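Local coordinates for chitin oligosaccahride binding protein NagB1 (Paenibacillus sp. FPU-7, PDB 7EHP) that binds short chitin oligosaccharides such as N,N'-diacetylchitobiose, probably as the extracellular solute-binding component of a bacterial sugar-uptake system, at residues 26-31 with 304-309; 122-127 with 338-343; 171-176 with 277-282; 209-214 with 370-375. All blocks are in the same frame, centred on the assembly; numbering follows the deposited sequence.

Contact 1: residues 26-31 with 304-309; sequences QRMEAA and IKIMYS
Ile306 reaches across from helix 294-307 and sets its terminal methyl, CD1, against the flank of helix 15-31. CD1 lies 3.8 Å from Arg27 CB and 3.9 Å from the backbone N of Met28, so the methyl rests on the helix surface itself rather than on a side-chain end. Met28 adds its CG, 4.0 Å from Ile306 CD1, and the two side chains run askew to each other. The branch CG1 of Ile306 stands anti to its own carbonyl carbon (chi1 -60°), which carries CD1 toward Arg27. Isoleucine suits this place because its CG1-CD1 arm reaches the neighbouring helix while CG2 turns obliquely toward the guanidinium of Arg27. Arg27 thus serves twice: its CB is packing surface, and its NH2 forms a salt bridge with Glu311 in the following helix, 310-320. Between those helices, Ser309 OG bonds to Ile306 O at 2.9 Å and caps Met312 N. Met28, which is buried, also touches Phe303 of the same helix as Ile306. This is helix-against-helix packing within a periplasmic-binding-protein-type fold, joining the first long helix to one that follows strand 277-288.

Contact 2: residues 122-127 with 338-343; sequences VFYNKQ and IREMIQ
Lys126 NZ is held by two oxygens: it donates to Glu340 OE2 at 2.7 Å, as a salt bridge, and to Tyr124 OH at 2.9 Å. The bond ties the junction of strand 109-125 and helix 126-132 to helix 336-344, within the solute-binding-protein fold that the family shares. Lysine and glutamate approach from opposite directions, and the carboxylate receives the ammonium on the syn lone pair of OE2. A long, flexible lysine suits the place: its chain bends near the end (chi4 49°), which lets NZ meet the phenol as well as the acid. Glu340 is extended beyond CG, and its other oxygen, OE1, accepts from Phe264 N of strand 262-265, so each oxygen of the carboxylate has a partner. With an alanine here instead of Lys126, Glu340 OE2 would probably lose its counter-charge and Tyr124 OH the ammonium donor. The Tyr124 and Glu340 side chains cross at about a right angle, with the ring and carboxylate planes 30° apart. Phe123 and Met341 both touch Phe264, whose ring meets that of Phe123 edge-to-face. At the head of helix 126-132, Asn125 OD1 accepts weakly from Gln127 N as an N-cap. Beside the salt bridge, one water lies 2.5 Å from Tyr124 OH and donates a weak bond to Glu340 OE1.

Contact 3: residues 171-176 with 277-282; sequences MLNTLW and MINGGY
Thr174 OG1 sits 3.7 Å from Asn279 CB, where the helix brings its hydroxyl up to the strand and the two side chains meet at a slant. No direct hydrogen bond crosses. Instead a water joins the two, 2.7 Å from Thr174 OG1 and 2.8 Å from Asn279 N, whose amide proton it accepts. Threonine fits because its short hydroxyl can hold the water at the helix surface: OG1 stands anti to the carbonyl carbon (chi1 -70°), which turns it toward the strand. Asn173, the residue just before it, also points toward the strand and brings its ND2 to 4.3 Å from Asn279 ND2, a contact without a bond. Further out, Asn279 is positioned by its own polar end, for ND2 donates to Phe350 O of strand 348-350. Its CG lies anti to the backbone N (chi1 -177°), which carries the amide past the threonine. Phe350 also touches Asn173 and Thr174. The Asn279 side chain is about 6 Å from a bound N-acetylglucosamine, so the contact lies close to the bound sugar. Helix 165-180 packs on strand 277-288, which is flanked in the sheet by strand 348-350, parallel to it, and antiparallel strand 109-125.

Contact 4: residues 209-214 with 370-375; sequences TLLKKG and QELIGG
Leu211 and Leu372 make the first of the apolar contacts: Leu211 CD1 lies 4.1 Å from Leu372 CD2, methyl against methyl. Leu211 also crosses Ile373 at about a right angle, and both of its methyls, CD1 and CD2, lie 4.0 Å from Ile373 CG1. Leucine suits the spot because its forked end straddles that methylene while CD1 extends on to Leu372. The fork is brought round by Leu211 CG standing anti to the carbonyl carbon (chi1 -69°), whereas Leu372 CG is anti to the backbone N, which swings its end toward Leu211. No hydrogen bond joins the two segments. These contacts join helix 198-213 to helix 359-373 near the C-terminal end of each, and Ile373 also rests on Ala168 of helix 165-180 and on Tyr207. The backbone bonds concern how the helices stop. Both close in a Schellman motif: Gly214 N bonds back to Leu211 O at 3.0 Å, and Gly375 N to Leu372 O at the same distance. Glycine suits both positions, since each takes a positive phi. Among polar contacts to other residues, Glu371 pairs with Arg376 just beyond the helix, and Gly214 O accepts from Lys151 NZ.

Contact 1 lies farthest from the others, its centre about 46 Å from that of contact 4 and on the opposite side of the chain's centre. Contacts 2 and 3 are closer, about 16 Å between centres, and reach the same sheet through the neighbouring strands 109-125 and 277-288. Contacts 3 and 4 touch directly, Met171 SD lying 3.4 Å from Leu210 CD1, where helices 165-180 and 198-213 pack. Along the chain contact 3 is nested within the loops closed by contacts 1 and 2, while the segments of contact 4 alternate with those of all three. The chain thus passes repeatedly between parts of the fold, consistent with a binding protein, and contact 3 lies nearer the bound sugar than contact 2.

Contact 1: residues 26-31 with 304-309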
loop_
_atom_site.group_PDB
_atom_site.type_symbol
_atom_site.label_atom_id
_atom_site.label_comp_id
_atom_site.label_asym_id
_atom_site.label_seq_id
_atom_site.Cartn_x
_atom_site.Cartn_y
_atom_site.Cartn_z
ATOM N N GLN A 26 -16.560 11.000 -17.467
ATOM C CA GLN A 26 -17.841 11.385 -18.098
ATOM C C GLN A 26 -18.907 11.882 -17.145
ATOM O O GLN A 26 -19.599 12.841 -17.507
ATOM C CB GLN A 26 -18.537 10.345 -18.967
ATOM C CG GLN A 26 -18.699 8.866 -18.497
ATOM C CD GLN A 26 -19.868 8.350 -19.329
ATOM O OE1 GLN A 26 -20.780 9.237 -19.649
ATOM N NE2 GLN A 26 -19.856 7.091 -19.894
ATOM N N ARG A 27 -19.118 11.255 -15.982
ATOM C CA ARG A 27 -20.241 11.730 -15.177
ATOM C C ARG A 27 -19.972 13.137 -14.679
ATOM O O ARG A 27 -20.888 13.965 -14.625
ATOM C CB ARG A 27 -20.479 10.747 -14.061
ATOM C CG ARG A 27 -21.219 9.521 -14.492
ATOM C CD ARG A 27 -21.754 8.867 -13.254
ATOM N NE ARG A 27 -21.709 7.424 -13.339
ATOM C CZ ARG A 27 -22.191 6.618 -12.398
ATOM N NH1 ARG A 27 -22.748 7.133 -11.296
ATOM N NH2 ARG A 27 -22.111 5.297 -12.561
ATOM N N MET A 28 -18.708 13.436 -14.355
ATOM C CA MET A 28 -18.348 14.808 -14.013
ATOM C C MET A 28 -18.629 15.740 -15.182
ATOM O O MET A 28 -19.157 16.838 -14.995
ATOM C CB MET A 28 -16.872 14.891 -13.645
ATOM C CG MET A 28 -16.508 14.271 -12.300
ATOM S SD MET A 28 -14.748 13.845 -12.328
ATOM C CE MET A 28 -13.933 15.433 -12.416
ATOM N N GLU A 29 -18.284 15.309 -16.401
ATOM C CA GLU A 29 -18.478 16.173 -17.562
ATOM C C GLU A 29 -19.961 16.435 -17.811
ATOM O O GLU A 29 -20.359 17.567 -18.117
ATOM C CB GLU A 29 -17.792 15.551 -18.780
ATOM C CG GLU A 29 -16.277 15.751 -18.744
ATOM C CD GLU A 29 -15.520 14.907 -19.760
ATOM O OE1 GLU A 29 -16.116 13.963 -20.320
ATOM O OE2 GLU A 29 -14.328 15.209 -20.007
ATOM N N ALA A 30 -20.797 15.412 -17.653
ATOM C CA ALA A 30 -22.234 15.595 -17.823
ATOM C C ALA A 30 -22.815 16.530 -16.768
ATOM O O ALA A 30 -23.800 17.219 -17.029
ATOM C CB ALA A 30 -22.929 14.240 -17.772
ATOM N N ALA A 31 -22.228 16.561 -15.576
ATOM C CA ALA A 31 -22.733 17.407 -14.503
ATOM C C ALA A 31 -22.335 18.866 -14.682
ATOM O O ALA A 31 -23.085 19.759 -14.278
ATOM C CB ALA A 31 -22.226 16.890 -13.151
ATOM N N ILE A 304 -15.730 14.092 -6.052
ATOM C CA ILE A 304 -15.934 13.577 -4.700
ATOM C C ILE A 304 -17.291 12.897 -4.585
ATOM O O ILE A 304 -17.406 11.789 -4.043
ATOM C CB ILE A 304 -15.775 14.716 -3.682
ATOM C CG1 ILE A 304 -14.317 15.161 -3.636
ATOM C CG2 ILE A 304 -16.252 14.269 -2.310
ATOM C CD1 ILE A 304 -14.090 16.388 -2.789
ATOM N N LYS A 305 -18.333 13.534 -5.116
ATOM C CA LYS A 305 -19.676 12.983 -4.980
ATOM C C LYS A 305 -19.795 11.633 -5.672
ATOM O O LYS A 305 -20.481 10.732 -5.177
ATOM C CB LYS A 305 -20.703 13.973 -5.539
ATOM C CG LYS A 305 -22.123 13.593 -5.195
ATOM C CD LYS A 305 -23.086 14.725 -5.484
ATOM C CE LYS A 305 -24.507 14.184 -5.562
ATOM N NZ LYS A 305 -25.473 15.180 -6.085
ATOM N N ILE A 306 -19.122 11.462 -6.809
ATOM C CA ILE A 306 -19.237 10.207 -7.542
ATOM C C ILE A 306 -18.284 9.152 -6.973
ATOM O O ILE A 306 -18.699 8.031 -6.647
ATOM C CB ILE A 306 -19.001 10.457 -9.045
ATOM C CG1 ILE A 306 -20.045 11.450 -9.571
ATOM C CG2 ILE A 306 -19.069 9.163 -9.836
ATOM C CD1 ILE A 306 -19.565 12.325 -10.726
ATOM N N MET A 307 -16.998 9.488 -6.826
ATOM C CA MET A 307 -16.028 8.485 -6.367
ATOM C C MET A 307 -16.357 7.989 -4.962
ATOM O O MET A 307 -16.329 6.783 -4.689
ATOM C CB MET A 307 -14.613 9.066 -6.412
ATOM C CG MET A 307 -13.508 8.172 -5.806
ATOM S SD MET A 307 -13.296 6.607 -6.682
ATOM C CE MET A 307 -12.034 7.035 -7.872
ATOM N N TYR A 308 -16.680 8.903 -4.058
ATOM C CA TYR A 308 -16.885 8.555 -2.658
ATOM C C TYR A 308 -18.374 8.322 -2.412
ATOM O O TYR A 308 -19.051 9.032 -1.671
ATOM C CB TYR A 308 -16.302 9.636 -1.763
ATOM C CG TYR A 308 -14.831 9.819 -2.014
ATOM C CD1 TYR A 308 -13.908 8.939 -1.463
ATOM C CD2 TYR A 308 -14.362 10.865 -2.807
ATOM C CE1 TYR A 308 -12.553 9.080 -1.706
ATOM C CE2 TYR A 308 -13.009 11.018 -3.056
ATOM C CZ TYR A 308 -12.109 10.123 -2.495
ATOM O OH TYR A 308 -10.764 10.267 -2.716
ATOM N N SER A 309 -18.867 7.276 -3.054
ATOM C CA SER A 309 -20.258 6.881 -2.976
ATOM C C SER A 309 -20.307 5.384 -2.750
ATOM O O SER A 309 -19.360 4.657 -3.065
ATOM C CB SER A 309 -21.019 7.225 -4.268
ATOM O OG SER A 309 -20.584 6.351 -5.312
#

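Contact 2: residues 122-127 with 338-343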
loop_
_atom_site.group_PDB
_atom_site.type_symbol
_atom_site.label_atom_id
_atom_site.label_comp_id
_atom_site.label_asym_id
_atom_site.label_seq_id
_atom_site.Cartn_x
_atom_site.Cartn_y
_atom_site.Cartn_z
ATOM N N VAL A 122 -0.008 -12.187 3.579
ATOM C CA VAL A 122 0.486 -13.274 2.751
ATOM C C VAL A 122 -0.684 -13.841 1.969
ATOM O O VAL A 122 -1.611 -14.418 2.552
ATOM C CB VAL A 122 1.169 -14.355 3.597
ATOM C CG1 VAL A 122 1.790 -15.419 2.704
ATOM C CG2 VAL A 122 2.211 -13.709 4.513
ATOM N N PHE A 123 -0.648 -13.660 0.648
ATOM C CA PHE A 123 -1.472 -14.458 -0.241
ATOM C C PHE A 123 -0.902 -15.866 -0.328
ATOM O O PHE A 123 0.319 -16.058 -0.335
ATOM C CB PHE A 123 -1.526 -13.826 -1.634
ATOM C CG PHE A 123 -2.289 -12.510 -1.685
ATOM C CD1 PHE A 123 -1.691 -11.336 -1.252
ATOM C CD2 PHE A 123 -3.587 -12.455 -2.173
ATOM C CE1 PHE A 123 -2.363 -10.133 -1.284
ATOM C CE2 PHE A 123 -4.272 -11.240 -2.217
ATOM C CZ PHE A 123 -3.642 -10.083 -1.776
ATOM N N TYR A 124 -1.772 -16.870 -0.424
ATOM C CA TYR A 124 -1.224 -18.210 -0.577
ATOM C C TYR A 124 -2.105 -19.049 -1.490
ATOM O O TYR A 124 -3.272 -18.734 -1.743
ATOM C CB TYR A 124 -1.018 -18.888 0.789
ATOM C CG TYR A 124 -2.280 -19.383 1.464
ATOM C CD1 TYR A 124 -3.223 -18.480 2.000
ATOM C CD2 TYR A 124 -2.517 -20.750 1.600
ATOM C CE1 TYR A 124 -4.368 -18.940 2.623
ATOM C CE2 TYR A 124 -3.657 -21.220 2.224
ATOM C CZ TYR A 124 -4.574 -20.319 2.731
ATOM O OH TYR A 124 -5.693 -20.811 3.354
ATOM N N ASN A 125 -1.511 -20.119 -2.007
ATOM C CA ASN A 125 -2.189 -21.035 -2.910
ATOM C C ASN A 125 -2.647 -22.248 -2.097
ATOM O O ASN A 125 -1.825 -23.066 -1.666
ATOM C CB ASN A 125 -1.261 -21.424 -4.059
ATOM C CG ASN A 125 -1.919 -22.349 -5.061
ATOM O OD1 ASN A 125 -2.783 -23.145 -4.704
ATOM N ND2 ASN A 125 -1.513 -22.242 -6.334
ATOM N N LYS A 126 -3.965 -22.362 -1.908
ATOM C CA LYS A 126 -4.536 -23.454 -1.121
ATOM C C LYS A 126 -4.231 -24.814 -1.733
ATOM O O LYS A 126 -4.106 -25.809 -1.004
ATOM C CB LYS A 126 -6.053 -23.264 -1.000
ATOM C CG LYS A 126 -6.524 -22.154 -0.049
ATOM C CD LYS A 126 -7.970 -21.763 -0.388
ATOM C CE LYS A 126 -8.752 -21.317 0.827
ATOM N NZ LYS A 126 -8.014 -20.322 1.626
ATOM N N GLN A 127 -4.106 -24.891 -3.063
ATOM C CA GLN A 127 -3.820 -26.180 -3.690
ATOM C C GLN A 127 -2.348 -26.573 -3.556
ATOM O O GLN A 127 -2.043 -27.771 -3.437
ATOM C CB GLN A 127 -4.252 -26.160 -5.161
ATOM C CG GLN A 127 -3.659 -27.280 -6.026
ATOM C CD GLN A 127 -4.160 -28.681 -5.661
ATOM O OE1 GLN A 127 -5.318 -28.870 -5.267
ATOM N NE2 GLN A 127 -3.277 -29.671 -5.787
ATOM N N ILE A 338 -11.411 -12.390 -0.155
ATOM C CA ILE A 338 -11.871 -11.125 0.397
ATOM C C ILE A 338 -12.408 -11.315 1.808
ATOM O O ILE A 338 -12.137 -10.490 2.686
ATOM C CB ILE A 338 -12.920 -10.478 -0.527
ATOM C CG1 ILE A 338 -12.357 -10.262 -1.937
ATOM C CG2 ILE A 338 -13.388 -9.148 0.063
ATOM C CD1 ILE A 338 -11.102 -9.422 -2.003
ATOM N N ARG A 339 -13.186 -12.383 2.055
ATOM C CA ARG A 339 -13.578 -12.675 3.434
ATOM C C ARG A 339 -12.333 -12.836 4.289
ATOM O O ARG A 339 -12.233 -12.278 5.391
ATOM C CB ARG A 339 -14.402 -13.967 3.570
ATOM C CG ARG A 339 -15.925 -14.013 3.317
ATOM C CD ARG A 339 -16.682 -13.338 4.490
ATOM N NE ARG A 339 -18.034 -13.850 4.769
ATOM C CZ ARG A 339 -19.144 -13.449 4.160
ATOM N NH1 ARG A 339 -20.332 -13.962 4.496
ATOM N NH2 ARG A 339 -19.053 -12.633 3.122
ATOM N N GLU A 340 -11.374 -13.620 3.786
ATOM C CA GLU A 340 -10.162 -13.919 4.537
ATOM C C GLU A 340 -9.374 -12.651 4.845
ATOM O O GLU A 340 -8.759 -12.553 5.907
ATOM C CB GLU A 340 -9.320 -14.937 3.764
ATOM C CG GLU A 340 -9.937 -16.330 3.759
ATOM C CD GLU A 340 -9.123 -17.358 2.990
ATOM O OE1 GLU A 340 -7.911 -17.143 2.777
ATOM O OE2 GLU A 340 -9.696 -18.397 2.600
ATOM N N MET A 341 -9.407 -11.659 3.951
ATOM C CA MET A 341 -8.765 -10.376 4.239
ATOM C C MET A 341 -9.538 -9.560 5.268
ATOM O O MET A 341 -8.930 -8.921 6.133
ATOM C CB MET A 341 -8.619 -9.567 2.961
ATOM C CG MET A 341 -7.515 -10.020 2.069
ATOM S SD MET A 341 -7.689 -9.154 0.499
ATOM C CE MET A 341 -6.080 -9.411 -0.070
ATOM N N ILE A 342 -10.872 -9.512 5.160
ATOM C CA ILE A 342 -11.672 -8.810 6.166
ATOM C C ILE A 342 -11.528 -9.494 7.517
ATOM O O ILE A 342 -11.374 -8.843 8.559
ATOM C CB ILE A 342 -13.145 -8.736 5.721
ATOM C CG1 ILE A 342 -13.297 -7.756 4.565
ATOM C CG2 ILE A 342 -14.036 -8.312 6.888
ATOM C CD1 ILE A 342 -12.712 -6.382 4.874
ATOM N N GLN A 343 -11.573 -10.823 7.510
ATOM C CA GLN A 343 -11.245 -11.637 8.673
ATOM C C GLN A 343 -9.908 -11.218 9.280
ATOM O O GLN A 343 -9.826 -10.876 10.465
ATOM C CB GLN A 343 -11.233 -13.099 8.222
ATOM C CG GLN A 343 -10.901 -14.171 9.221
ATOM C CD GLN A 343 -10.841 -15.546 8.544
ATOM O OE1 GLN A 343 -11.012 -15.666 7.323
ATOM N NE2 GLN A 343 -10.596 -16.585 9.334
HETATM O O HOH W 1 -6.966 -19.372 4.897
#

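Contact 3: residues 171-176 with 277-282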
loop_
_atom_site.group_PDB
_atom_site.type_symbol
_atom_site.label_atom_id
_atom_site.label_comp_id
_atom_site.label_asym_id
_atom_site.label_seq_id
_atom_site.Cartn_x
_atom_site.Cartn_y
_atom_site.Cartn_z
ATOM N N MET A 171 7.044 -6.645 3.158
ATOM C CA MET A 171 7.260 -7.672 4.177
ATOM C C MET A 171 8.224 -7.202 5.255
ATOM O O MET A 171 8.091 -7.592 6.424
ATOM C CB MET A 171 7.761 -8.970 3.541
ATOM C CG MET A 171 7.806 -10.097 4.562
ATOM S SD MET A 171 8.779 -11.528 4.101
ATOM C CE MET A 171 7.797 -12.235 2.787
ATOM N N LEU A 172 9.181 -6.351 4.894
ATOM C CA LEU A 172 10.113 -5.833 5.880
ATOM C C LEU A 172 9.378 -5.052 6.948
ATOM O O LEU A 172 9.730 -5.126 8.132
ATOM C CB LEU A 172 11.188 -4.982 5.196
ATOM C CG LEU A 172 12.291 -4.304 6.012
ATOM C CD1 LEU A 172 13.261 -5.355 6.633
ATOM C CD2 LEU A 172 13.053 -3.306 5.158
ATOM N N ASN A 173 8.340 -4.318 6.560
ATOM C CA ASN A 173 7.681 -3.362 7.432
ATOM C C ASN A 173 7.264 -4.166 8.629
ATOM O O ASN A 173 7.472 -3.846 9.793
ATOM C CB ASN A 173 6.240 -2.884 7.028
ATOM C CG ASN A 173 5.970 -1.540 7.623
ATOM O OD1 ASN A 173 6.945 -0.818 7.604
ATOM N ND2 ASN A 173 4.966 -1.450 8.643
ATOM N N THR A 174 6.518 -5.195 8.197
ATOM C CA THR A 174 5.818 -6.117 9.118
ATOM C C THR A 174 6.793 -6.958 9.916
ATOM O O THR A 174 6.528 -7.274 11.082
ATOM C CB THR A 174 4.888 -7.059 8.329
ATOM O OG1 THR A 174 3.755 -6.381 7.782
ATOM C CG2 THR A 174 4.412 -8.253 9.185
ATOM N N LEU A 175 7.938 -7.305 9.322
ATOM C CA LEU A 175 8.894 -8.094 10.086
ATOM C C LEU A 175 9.487 -7.288 11.235
ATOM O O LEU A 175 9.535 -7.782 12.361
ATOM C CB LEU A 175 9.982 -8.636 9.162
ATOM C CG LEU A 175 9.626 -10.021 8.607
ATOM C CD1 LEU A 175 10.673 -10.478 7.585
ATOM C CD2 LEU A 175 9.521 -11.017 9.755
ATOM N N TRP A 176 9.934 -6.039 10.994
ATOM C CA TRP A 176 10.539 -5.352 12.139
ATOM C C TRP A 176 9.474 -4.862 13.113
ATOM O O TRP A 176 9.777 -4.660 14.291
ATOM C CB TRP A 176 11.460 -4.154 11.771
ATOM C CG TRP A 176 10.779 -2.807 11.427
ATOM C CD1 TRP A 176 10.266 -1.925 12.330
ATOM C CD2 TRP A 176 10.755 -2.117 10.156
ATOM N NE1 TRP A 176 9.798 -0.797 11.701
ATOM C CE2 TRP A 176 10.089 -0.883 10.367
ATOM C CE3 TRP A 176 11.171 -2.441 8.854
ATOM C CZ2 TRP A 176 9.835 0.025 9.331
ATOM C CZ3 TRP A 176 10.914 -1.545 7.829
ATOM C CH2 TRP A 176 10.252 -0.322 8.074
ATOM N N MET A 277 -0.644 -8.257 15.235
ATOM C CA MET A 277 -1.030 -7.072 14.485
ATOM C C MET A 277 -0.883 -7.311 12.990
ATOM O O MET A 277 -0.189 -8.227 12.543
ATOM C CB MET A 277 -0.203 -5.853 14.900
ATOM C CG MET A 277 0.121 -5.799 16.373
ATOM S SD MET A 277 1.057 -4.316 16.739
ATOM C CE MET A 277 -0.155 -3.065 16.399
ATOM N N ILE A 278 -1.554 -6.472 12.214
ATOM C CA ILE A 278 -1.485 -6.548 10.763
ATOM C C ILE A 278 -1.272 -5.143 10.231
ATOM O O ILE A 278 -1.756 -4.161 10.801
ATOM C CB ILE A 278 -2.750 -7.211 10.149
ATOM C CG1 ILE A 278 -2.523 -7.551 8.671
ATOM C CG2 ILE A 278 -3.990 -6.329 10.340
ATOM C CD1 ILE A 278 -3.583 -8.512 8.078
ATOM N N ASN A 279 -0.507 -5.054 9.148
ATOM C CA ASN A 279 -0.289 -3.796 8.443
ATOM C C ASN A 279 -1.553 -3.422 7.662
ATOM O O ASN A 279 -2.017 -4.184 6.807
ATOM C CB ASN A 279 0.927 -3.950 7.522
ATOM C CG ASN A 279 1.292 -2.675 6.774
ATOM O OD1 ASN A 279 1.929 -2.730 5.716
ATOM N ND2 ASN A 279 0.914 -1.531 7.320
ATOM N N GLY A 280 -2.117 -2.261 7.960
ATOM C CA GLY A 280 -3.326 -1.840 7.278
ATOM C C GLY A 280 -3.709 -0.433 7.666
ATOM O O GLY A 280 -3.261 0.092 8.691
ATOM N N GLY A 281 -4.545 0.178 6.830
ATOM C CA GLY A 281 -5.038 1.504 7.138
ATOM C C GLY A 281 -5.732 2.128 5.942
ATOM O O GLY A 281 -6.034 1.459 4.952
ATOM N N TYR A 282 -5.940 3.432 6.044
ATOM C CA TYR A 282 -6.728 4.211 5.083
ATOM C C TYR A 282 -5.813 5.274 4.484
ATOM O O TYR A 282 -5.940 6.463 4.791
ATOM C CB TYR A 282 -7.944 4.851 5.769
ATOM C CG TYR A 282 -8.870 3.881 6.465
ATOM C CD1 TYR A 282 -8.538 3.318 7.694
ATOM C CD2 TYR A 282 -10.088 3.536 5.899
ATOM C CE1 TYR A 282 -9.394 2.421 8.328
ATOM C CE2 TYR A 282 -10.950 2.653 6.527
ATOM C CZ TYR A 282 -10.601 2.101 7.739
ATOM O OH TYR A 282 -11.465 1.212 8.339
HETATM O O HOH W 2 1.164 -7.036 8.194
#

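Contact 4: residues 209-214 with 370-375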
loop_
_atom_site.group_PDB
_atom_site.type_symbol
_atom_site.label_atom_id
_atom_site.label_comp_id
_atom_site.label_asym_id
_atom_site.label_seq_id
_atom_site.Cartn_x
_atom_site.Cartn_y
_atom_site.Cartn_z
ATOM N N THR A 209 17.364 -13.798 6.695
ATOM C CA THR A 209 17.307 -15.260 6.712
ATOM C C THR A 209 16.479 -15.773 5.540
ATOM O O THR A 209 16.849 -16.746 4.880
ATOM C CB THR A 209 16.740 -15.753 8.061
ATOM O OG1 THR A 209 17.723 -15.611 9.102
ATOM C CG2 THR A 209 16.314 -17.216 7.989
ATOM N N LEU A 210 15.361 -15.110 5.249
ATOM C CA LEU A 210 14.562 -15.483 4.085
ATOM C C LEU A 210 15.371 -15.335 2.806
ATOM O O LEU A 210 15.263 -16.161 1.887
ATOM C CB LEU A 210 13.301 -14.612 4.026
ATOM C CG LEU A 210 12.286 -14.792 5.153
ATOM C CD1 LEU A 210 11.040 -13.954 4.840
ATOM C CD2 LEU A 210 11.904 -16.243 5.346
ATOM N N LEU A 211 16.192 -14.287 2.732
ATOM C CA LEU A 211 17.080 -14.118 1.590
ATOM C C LEU A 211 18.113 -15.240 1.542
ATOM O O LEU A 211 18.308 -15.870 0.492
ATOM C CB LEU A 211 17.752 -12.741 1.666
ATOM C CG LEU A 211 16.862 -11.492 1.449
ATOM C CD1 LEU A 211 17.623 -10.182 1.755
ATOM C CD2 LEU A 211 16.313 -11.449 0.014
ATOM N N LYS A 212 18.776 -15.504 2.679
ATOM C CA LYS A 212 19.869 -16.479 2.753
ATOM C C LYS A 212 19.412 -17.897 2.434
ATOM O O LYS A 212 20.229 -18.740 2.051
ATOM C CB LYS A 212 20.497 -16.469 4.155
ATOM C CG LYS A 212 21.271 -15.202 4.461
ATOM C CD LYS A 212 22.034 -15.322 5.769
ATOM C CE LYS A 212 22.433 -13.945 6.281
ATOM N NZ LYS A 212 22.908 -13.985 7.689
ATOM N N LYS A 213 18.135 -18.197 2.643
ATOM C CA LYS A 213 17.607 -19.526 2.376
ATOM C C LYS A 213 16.938 -19.627 1.014
ATOM O O LYS A 213 16.544 -20.731 0.616
ATOM C CB LYS A 213 16.606 -19.919 3.469
ATOM C CG LYS A 213 17.283 -20.412 4.729
ATOM C CD LYS A 213 16.289 -20.582 5.852
ATOM C CE LYS A 213 16.980 -20.966 7.153
ATOM N NZ LYS A 213 17.843 -22.175 6.979
ATOM N N GLY A 214 16.809 -18.512 0.291
ATOM C CA GLY A 214 16.092 -18.547 -0.965
ATOM C C GLY A 214 14.596 -18.692 -0.812
ATOM O O GLY A 214 13.937 -19.197 -1.721
ATOM N N GLN A 370 17.816 -2.931 -1.492
ATOM C CA GLN A 370 18.289 -3.514 -2.745
ATOM C C GLN A 370 19.751 -3.931 -2.641
ATOM O O GLN A 370 20.144 -4.971 -3.184
ATOM C CB GLN A 370 18.067 -2.538 -3.891
ATOM C CG GLN A 370 16.599 -2.501 -4.274
ATOM C CD GLN A 370 16.277 -1.349 -5.170
ATOM O OE1 GLN A 370 16.982 -0.349 -5.166
ATOM N NE2 GLN A 370 15.216 -1.478 -5.953
ATOM N N GLU A 371 20.566 -3.148 -1.927
ATOM C CA GLU A 371 21.937 -3.571 -1.648
ATOM C C GLU A 371 21.966 -4.825 -0.784
ATOM O O GLU A 371 22.767 -5.739 -1.028
ATOM C CB GLU A 371 22.711 -2.440 -0.967
ATOM C CG GLU A 371 22.885 -1.196 -1.845
ATOM C CD GLU A 371 23.527 -1.511 -3.180
ATOM O OE1 GLU A 371 24.751 -1.771 -3.187
ATOM O OE2 GLU A 371 22.818 -1.518 -4.216
ATOM N N LEU A 372 21.090 -4.901 0.228
ATOM C CA LEU A 372 21.057 -6.108 1.053
ATOM C C LEU A 372 20.616 -7.316 0.239
ATOM O O LEU A 372 21.183 -8.404 0.370
ATOM C CB LEU A 372 20.127 -5.926 2.250
ATOM C CG LEU A 372 20.012 -7.151 3.176
ATOM C CD1 LEU A 372 21.262 -7.361 4.015
ATOM C CD2 LEU A 372 18.767 -7.053 4.074
ATOM N N ILE A 373 19.605 -7.141 -0.610
ATOM C CA ILE A 373 19.140 -8.236 -1.452
ATOM C C ILE A 373 20.236 -8.654 -2.427
ATOM O O ILE A 373 20.406 -9.842 -2.714
ATOM C CB ILE A 373 17.846 -7.828 -2.182
ATOM C CG1 ILE A 373 16.696 -7.668 -1.182
ATOM C CG2 ILE A 373 17.499 -8.858 -3.257
ATOM C CD1 ILE A 373 15.452 -6.900 -1.742
ATOM N N GLY A 374 21.006 -7.685 -2.942
ATOM C CA GLY A 374 22.131 -7.977 -3.806
ATOM C C GLY A 374 23.391 -8.425 -3.089
ATOM O O GLY A 374 24.447 -8.525 -3.712
ATOM N N GLY A 375 23.320 -8.683 -1.787
ATOM C CA GLY A 375 24.487 -9.081 -1.020
ATOM C C GLY A 375 25.563 -8.030 -0.872
ATOM O O GLY A 375 26.641 -8.345 -0.355
#